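Local structure of acinetobacter secreted protease CpaA (Acinetobacter nosocomialis M2, 6O38) at residues 133-138 with 175-180. The protein probably hydrolyses peptide bonds as a secreted zinc-dependent metalloprotease, exported through the type II secretion system with the help of its chaperone CpaB. Numbering follows the deposited sequence.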
loop_
_atom_site.group_PDB
_atom_site.type_symbol
_atom_site.label_atom_id
_atom_site.label_comp_id
_atom_site.label_asym_id
_atom_site.label_seq_id
_atom_site.Cartn_x
_atom_site.Cartn_y
_atom_site.Cartn_z
ATOM N N PRO A 133 30.351 -1.048 1.547
ATOM C CA PRO A 133 30.915 -0.097 0.587
ATOM C C PRO A 133 29.818 0.666 -0.135
ATOM O O PRO A 133 28.739 0.140 -0.417
ATOM C CB PRO A 133 31.699 -0.991 -0.379
ATOM C CG PRO A 133 30.984 -2.295 -0.323
ATOM C CD PRO A 133 30.506 -2.442 1.101
ATOM N N SER A 134 30.106 1.926 -0.431
ATOM C CA SER A 134 29.188 2.749 -1.196
ATOM C C SER A 134 29.487 2.635 -2.686
ATOM O O SER A 134 30.534 2.130 -3.102
ATOM C CB SER A 134 29.277 4.210 -0.751
ATOM O OG SER A 134 28.786 4.376 0.566
ATOM N N ASP A 135 28.547 3.122 -3.494
ATOM C CA ASP A 135 28.692 3.191 -4.946
ATOM C C ASP A 135 29.014 1.821 -5.542
ATOM O O ASP A 135 30.037 1.608 -6.195
ATOM C CB ASP A 135 29.753 4.226 -5.310
ATOM C CG ASP A 135 29.421 5.598 -4.771
ATOM O OD1 ASP A 135 28.228 5.968 -4.748
ATOM O OD2 ASP A 135 30.349 6.285 -4.312
ATOM N N VAL A 136 28.100 0.888 -5.297
ATOM C CA VAL A 136 28.130 -0.442 -5.891
ATOM C C VAL A 136 27.019 -0.500 -6.931
ATOM O O VAL A 136 26.248 0.456 -7.076
ATOM C CB VAL A 136 27.972 -1.539 -4.821
ATOM C CG1 VAL A 136 28.860 -1.238 -3.623
ATOM C CG2 VAL A 136 26.522 -1.651 -4.396
ATOM N N ARG A 137 26.940 -1.606 -7.673
ATOM C CA ARG A 137 25.941 -1.737 -8.727
ATOM C C ARG A 137 24.542 -1.560 -8.145
ATOM O O ARG A 137 24.199 -2.169 -7.127
ATOM C CB ARG A 137 26.066 -3.111 -9.389
ATOM C CG ARG A 137 25.173 -3.352 -10.594
ATOM C CD ARG A 137 25.469 -4.719 -11.222
ATOM N NE ARG A 137 26.833 -4.843 -11.733
ATOM C CZ ARG A 137 27.233 -4.398 -12.920
ATOM N NH1 ARG A 137 28.494 -4.561 -13.302
ATOM N NH2 ARG A 137 26.372 -3.804 -13.733
ATOM N N ASP A 138 23.747 -0.700 -8.782
ATOM C CA ASP A 138 22.397 -0.415 -8.309
ATOM C C ASP A 138 21.576 -1.695 -8.200
ATOM O O ASP A 138 21.552 -2.513 -9.123
ATOM C CB ASP A 138 21.709 0.575 -9.247
ATOM C CG ASP A 138 20.320 0.958 -8.772
ATOM O OD1 ASP A 138 20.212 1.643 -7.733
ATOM O OD2 ASP A 138 19.335 0.572 -9.438
ATOM N N PHE A 175 19.935 -5.577 3.134
ATOM C CA PHE A 175 20.014 -4.230 2.589
ATOM C C PHE A 175 20.068 -4.286 1.069
ATOM O O PHE A 175 20.630 -5.217 0.487
ATOM C CB PHE A 175 21.251 -3.479 3.104
ATOM C CG PHE A 175 21.241 -3.224 4.582
ATOM C CD1 PHE A 175 20.617 -2.100 5.099
ATOM C CD2 PHE A 175 21.872 -4.096 5.452
ATOM C CE1 PHE A 175 20.613 -1.859 6.459
ATOM C CE2 PHE A 175 21.873 -3.859 6.813
ATOM C CZ PHE A 175 21.243 -2.740 7.315
ATOM N N LYS A 176 19.484 -3.274 0.432
ATOM C CA LYS A 176 19.598 -3.083 -1.006
ATOM C C LYS A 176 20.075 -1.663 -1.267
ATOM O O LYS A 176 19.548 -0.711 -0.684
ATOM C CB LYS A 176 18.266 -3.344 -1.719
ATOM C CG LYS A 176 18.365 -3.315 -3.238
ATOM C CD LYS A 176 17.181 -4.011 -3.890
ATOM C CE LYS A 176 15.898 -3.216 -3.711
ATOM N NZ LYS A 176 14.780 -3.783 -4.516
ATOM N N TYR A 177 21.068 -1.525 -2.142
ATOM C CA TYR A 177 21.679 -0.232 -2.423
ATOM C C TYR A 177 20.905 0.491 -3.519
ATOM O O TYR A 177 20.645 -0.078 -4.584
ATOM C CB TYR A 177 23.141 -0.408 -2.832
ATOM C CG TYR A 177 23.897 0.892 -2.982
ATOM C CD1 TYR A 177 24.384 1.565 -1.869
ATOM C CD2 TYR A 177 24.127 1.445 -4.235
ATOM C CE1 TYR A 177 25.078 2.754 -1.999
ATOM C CE2 TYR A 177 24.819 2.633 -4.376
ATOM C CZ TYR A 177 25.292 3.283 -3.255
ATOM O OH TYR A 177 25.982 4.466 -3.388
ATOM N N TYR A 178 20.541 1.742 -3.250
ATOM C CA TYR A 178 19.854 2.599 -4.210
ATOM C C TYR A 178 20.819 3.698 -4.637
ATOM O O TYR A 178 21.152 4.582 -3.840
ATOM C CB TYR A 178 18.582 3.193 -3.606
ATOM C CG TYR A 178 17.436 2.215 -3.469
ATOM C CD1 TYR A 178 17.484 1.182 -2.541
ATOM C CD2 TYR A 178 16.301 2.335 -4.259
ATOM C CE1 TYR A 178 16.437 0.291 -2.410
ATOM C CE2 TYR A 178 15.249 1.447 -4.135
ATOM C CZ TYR A 178 15.321 0.428 -3.209
ATOM O OH TYR A 178 14.275 -0.458 -3.080
ATOM N N SER A 179 21.267 3.644 -5.894
ATOM C CA SER A 179 22.197 4.656 -6.384
ATOM C C SER A 179 21.529 6.021 -6.505
ATOM O O SER A 179 22.213 7.049 -6.452
ATOM C CB SER A 179 22.784 4.229 -7.730
ATOM O OG SER A 179 21.768 3.807 -8.621
ATOM N N ALA A 180 20.204 6.052 -6.673
ATOM C CA ALA A 180 19.490 7.325 -6.671
ATOM C C ALA A 180 19.590 8.017 -5.317
ATOM O O ALA A 180 19.508 9.248 -5.242
ATOM C CB ALA A 180 18.027 7.110 -7.054
#
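Y177 lies against the backbone of S134, D135 and V136, while S179, two residues on, takes hold of D138. Both meetings belong to one of the StcE-like beta-sandwich domains of CpaA: residues 133-138 lie in the loop between strands 129-131 and 141-146, and they fold over the end of strand 172-178. The Y177 side chain starts toward the loop, with CG anti to the backbone N (chi1 -173°), and its ring runs past V136 to D135 N. At the near end, V136 CG2 sits 3.9 Å from both Y177 CG and Y177 CD2, an apolar contact. V136 O also lies near, 3.7 Å from Y177 CD2 and oblique to the ring. The phenol oxygen then reaches D135, whose backbone N gives Y177 OH a weak, bent hydrogen bond of 2.9 Å. D135 OD1 is also close, 3.0 Å from Y177 OH, with the carboxylate plane turned 88° from the ring.

S179 follows directly after the strand. Its backbone N and its OG both donate to a single acceptor, D138 OD1. The bond from S179 N to D138 OD1 is nearly straight at 2.9 Å and meets the oxygen close to its C-O axis; the OG bond comes from above the carboxylate plane. Two donors from one residue thus grip OD1 and would tend to stabilise negative charge on that oxygen, on a contact that is largely at the surface.

Outside the pair, W184 of strand 183-195 meets the Y177 ring edge-to-face, touches V136, and donates from NE1 to P133 O. S134 OG bonds N158 ND2, and backbone hydrogen bonds join Y177 to G139 and T140, carrying the loop into the next strand. S179 OG sits between the backbone N and the carbonyl carbon (chi1 49°), which brings it to 2.8 Å from D138 OD1.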